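Local structure of uncharacterized protein DUF1185 (3BYQ) at residues B[112-120]-B[132-140]. The protein is of unknown function but adopts a variant of the Bacillus chorismate mutase fold and may take part in amino-acid metabolism. Numbering follows the deposited sequence.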
loop_
_atom_site.group_PDB
_atom_site.type_symbol
_atom_site.label_atom_id
_atom_site.label_comp_id
_atom_site.label_asym_id
_atom_site.label_seq_id
_atom_site.Cartn_x
_atom_site.Cartn_y
_atom_site.Cartn_z
ATOM N N GLU B 112 29.380 -11.015 21.819
ATOM C CA GLU B 112 30.231 -10.804 20.606
ATOM C C GLU B 112 30.237 -11.972 19.592
ATOM O O GLU B 112 31.315 -12.470 19.214
ATOM C CB GLU B 112 31.673 -10.411 20.977
ATOM C CG GLU B 112 31.794 -9.250 21.960
ATOM C CD GLU B 112 31.300 -7.931 21.425
ATOM O OE1 GLU B 112 31.014 -7.844 20.211
ATOM O OE2 GLU B 112 31.218 -6.982 22.233
ATOM N N PRO B 113 29.042 -12.412 19.149
ATOM C CA PRO B 113 29.036 -13.336 18.016
ATOM C C PRO B 113 29.760 -12.680 16.844
ATOM O O PRO B 113 29.833 -11.448 16.758
ATOM C CB PRO B 113 27.564 -13.560 17.733
ATOM C CG PRO B 113 26.842 -12.364 18.378
ATOM C CD PRO B 113 27.676 -11.964 19.524
ATOM N N LYS B 114 30.270 -13.514 15.946
ATOM C CA LYS B 114 31.196 -13.074 14.891
ATOM C C LYS B 114 30.619 -12.567 13.601
ATOM O O LYS B 114 31.297 -11.802 12.894
ATOM C CB LYS B 114 32.153 -14.216 14.517
ATOM C CG LYS B 114 33.112 -14.688 15.629
ATOM C CD LYS B 114 34.294 -13.800 15.770
ATOM C CE LYS B 114 35.328 -14.417 16.694
ATOM N NZ LYS B 114 36.081 -15.511 16.041
ATOM N N ALA B 115 29.411 -13.001 13.262
ATOM C CA ALA B 115 28.815 -12.555 11.989
ATOM C C ALA B 115 28.392 -11.089 12.016
ATOM O O ALA B 115 27.868 -10.595 13.008
ATOM C CB ALA B 115 27.674 -13.433 11.576
HETATM N N MSE B 116 28.705 -10.380 10.939
HETATM C CA MSE B 116 28.217 -9.006 10.780
HETATM C C MSE B 116 26.703 -9.065 10.857
HETATM O O MSE B 116 26.096 -9.981 10.353
HETATM C CB MSE B 116 28.608 -8.421 9.433
HETATM C CG MSE B 116 28.230 -6.961 9.265
HETATM SE SE MSE B 116 28.905 -6.199 7.581
HETATM C CE MSE B 116 27.651 -6.993 6.440
ATOM N N VAL B 117 26.090 -8.062 11.427
ATOM C CA VAL B 117 24.641 -8.064 11.535
ATOM C C VAL B 117 24.141 -7.513 10.200
ATOM O O VAL B 117 24.588 -6.431 9.778
ATOM C CB VAL B 117 24.152 -7.099 12.663
ATOM C CG1 VAL B 117 22.617 -7.142 12.752
ATOM C CG2 VAL B 117 24.792 -7.419 14.002
ATOM N N PRO B 118 23.256 -8.243 9.510
ATOM C CA PRO B 118 22.729 -7.708 8.254
ATOM C C PRO B 118 21.787 -6.555 8.553
ATOM O O PRO B 118 21.412 -6.335 9.704
ATOM C CB PRO B 118 22.051 -8.909 7.619
ATOM C CG PRO B 118 21.594 -9.661 8.730
ATOM C CD PRO B 118 22.587 -9.502 9.861
ATOM N N ALA B 119 21.464 -5.801 7.518
ATOM C CA ALA B 119 20.681 -4.588 7.699
ATOM C C ALA B 119 19.947 -4.169 6.458
ATOM O O ALA B 119 20.264 -4.605 5.366
ATOM C CB ALA B 119 21.629 -3.444 8.102
ATOM N N VAL B 120 18.914 -3.366 6.660
ATOM C CA VAL B 120 18.240 -2.667 5.558
ATOM C C VAL B 120 17.725 -1.365 6.121
ATOM O O VAL B 120 17.442 -1.261 7.298
ATOM C CB VAL B 120 17.142 -3.536 4.882
ATOM C CG1 VAL B 120 16.025 -3.914 5.863
ATOM C CG2 VAL B 120 16.587 -2.872 3.574
ATOM N N VAL B 132 12.946 -7.276 6.604
ATOM C CA VAL B 132 14.288 -7.217 7.217
ATOM C C VAL B 132 14.966 -8.572 7.147
ATOM O O VAL B 132 14.455 -9.556 7.679
ATOM C CB VAL B 132 14.225 -6.741 8.704
ATOM C CG1 VAL B 132 15.677 -6.626 9.291
ATOM C CG2 VAL B 132 13.487 -5.404 8.780
ATOM N N PRO B 133 16.109 -8.645 6.498
ATOM C CA PRO B 133 16.698 -9.961 6.326
ATOM C C PRO B 133 17.561 -10.330 7.497
ATOM O O PRO B 133 18.230 -9.474 8.068
ATOM C CB PRO B 133 17.581 -9.767 5.099
ATOM C CG PRO B 133 18.001 -8.359 5.201
ATOM C CD PRO B 133 16.824 -7.623 5.699
ATOM N N VAL B 134 17.551 -11.616 7.838
ATOM C CA VAL B 134 18.376 -12.124 8.920
ATOM C C VAL B 134 19.298 -13.233 8.470
ATOM O O VAL B 134 19.096 -13.897 7.434
ATOM C CB VAL B 134 17.533 -12.683 10.129
ATOM C CG1 VAL B 134 16.581 -11.641 10.658
ATOM C CG2 VAL B 134 16.736 -13.973 9.761
ATOM N N HIS B 135 20.373 -13.400 9.223
ATOM C CA HIS B 135 21.250 -14.537 9.005
ATOM C C HIS B 135 21.852 -15.032 10.310
ATOM O O HIS B 135 21.637 -14.434 11.389
ATOM C CB HIS B 135 22.250 -14.329 7.883
ATOM C CG HIS B 135 23.293 -13.294 8.132
ATOM N ND1 HIS B 135 23.585 -12.319 7.202
ATOM C CD2 HIS B 135 24.193 -13.140 9.139
ATOM C CE1 HIS B 135 24.598 -11.588 7.643
ATOM N NE2 HIS B 135 24.982 -12.056 8.817
ATOM N N TYR B 136 22.536 -16.169 10.200
ATOM C CA TYR B 136 23.121 -16.848 11.389
ATOM C C TYR B 136 24.175 -16.001 12.060
ATOM O O TYR B 136 25.119 -15.487 11.430
ATOM C CB TYR B 136 23.695 -18.194 10.971
ATOM C CG TYR B 136 24.206 -19.101 12.057
ATOM C CD1 TYR B 136 23.425 -19.448 13.130
ATOM C CD2 TYR B 136 25.434 -19.701 11.923
ATOM C CE1 TYR B 136 23.903 -20.336 14.087
ATOM C CE2 TYR B 136 25.914 -20.588 12.847
ATOM C CZ TYR B 136 25.141 -20.914 13.930
ATOM O OH TYR B 136 25.596 -21.788 14.896
ATOM N N ILE B 137 24.083 -15.963 13.389
ATOM C CA ILE B 137 24.934 -15.045 14.179
ATOM C C ILE B 137 26.404 -15.452 14.233
ATOM O O ILE B 137 27.253 -14.614 14.536
ATOM C CB ILE B 137 24.394 -14.820 15.614
ATOM C CG1 ILE B 137 24.507 -16.028 16.512
ATOM C CG2 ILE B 137 22.914 -14.238 15.565
ATOM C CD1 ILE B 137 24.159 -15.660 17.966
ATOM N N HIS B 138 26.701 -16.709 13.938
ATOM C CA HIS B 138 28.060 -17.206 14.078
ATOM C C HIS B 138 28.820 -17.402 12.781
ATOM O O HIS B 138 30.040 -17.582 12.788
ATOM C CB HIS B 138 28.060 -18.535 14.821
ATOM C CG HIS B 138 27.499 -18.440 16.196
ATOM N ND1 HIS B 138 28.047 -17.634 17.170
ATOM C CD2 HIS B 138 26.421 -19.038 16.756
ATOM C CE1 HIS B 138 27.342 -17.753 18.281
ATOM N NE2 HIS B 138 26.350 -18.605 18.062
ATOM N N ALA B 139 28.091 -17.374 11.680
ATOM C CA ALA B 139 28.658 -17.648 10.369
ATOM C C ALA B 139 27.601 -17.268 9.339
ATOM O O ALA B 139 26.610 -17.959 9.159
ATOM C CB ALA B 139 29.026 -19.118 10.201
ATOM N N SER B 140 27.839 -16.151 8.683
ATOM C CA SER B 140 26.849 -15.567 7.793
ATOM C C SER B 140 26.418 -16.494 6.661
ATOM O O SER B 140 25.324 -16.357 6.145
ATOM C CB SER B 140 27.392 -14.248 7.191
ATOM O OG SER B 140 28.529 -14.490 6.451
HETATM O O HOH W 1 30.394 -16.281 16.795
#
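His135 reaches from the end of strand 130-136 to Met116 and Pro118 in the loop that leads into strand 119-123. Its CB starts the side chain off to one side. With chi1 at 67°, CG lies between the backbone N and carbonyl carbon, and this turns the ring toward the loop. CG and ND1 lie next to Pro118 CG, with His135 ND1 3.7 Å from Pro118 CG. CD2 lies near Pro118 CD and Met116 O. CE1 sits under Pro118 CD. Pro118 CD stands over the ring face, 3.8 Å from the centroid of the His135 ring, a CH-pi contact. Ser140 CB lies over the opposite face. At the tip, His135 NE2 donates to Met116 O at 2.8 Å. The oxygen is met nearly end-on, but it sits 27° out of the ring plane, and the N-H...O angle is bent to 136°.

Ala115 N donates to Ile137 O at 3.0 Å, approaching from above the carbonyl plane. Ala115 CB rests against two carbonyl oxygens, those of Ile137 and Tyr136. Pro113 CB packs on Ile137 CD1 at 4.0 Å. One water links Lys114 N to His138 ND1.

At the other end, Val120 CG1 touches Pro133 CD at 3.8 Å. Strands 119-123 and 130-136 each pair with strand 79-86. Here Val120 packs on Pro133 and Val132. Ser81 OG bonds Pro133 O, and Met116 packs on Tyr141 of the second subunit.

The bond to Met116 O requires a proton on NE2. With that bond at its edge and carbon over both faces, the buried imidazole is fixed in rotation and joins loop to strand.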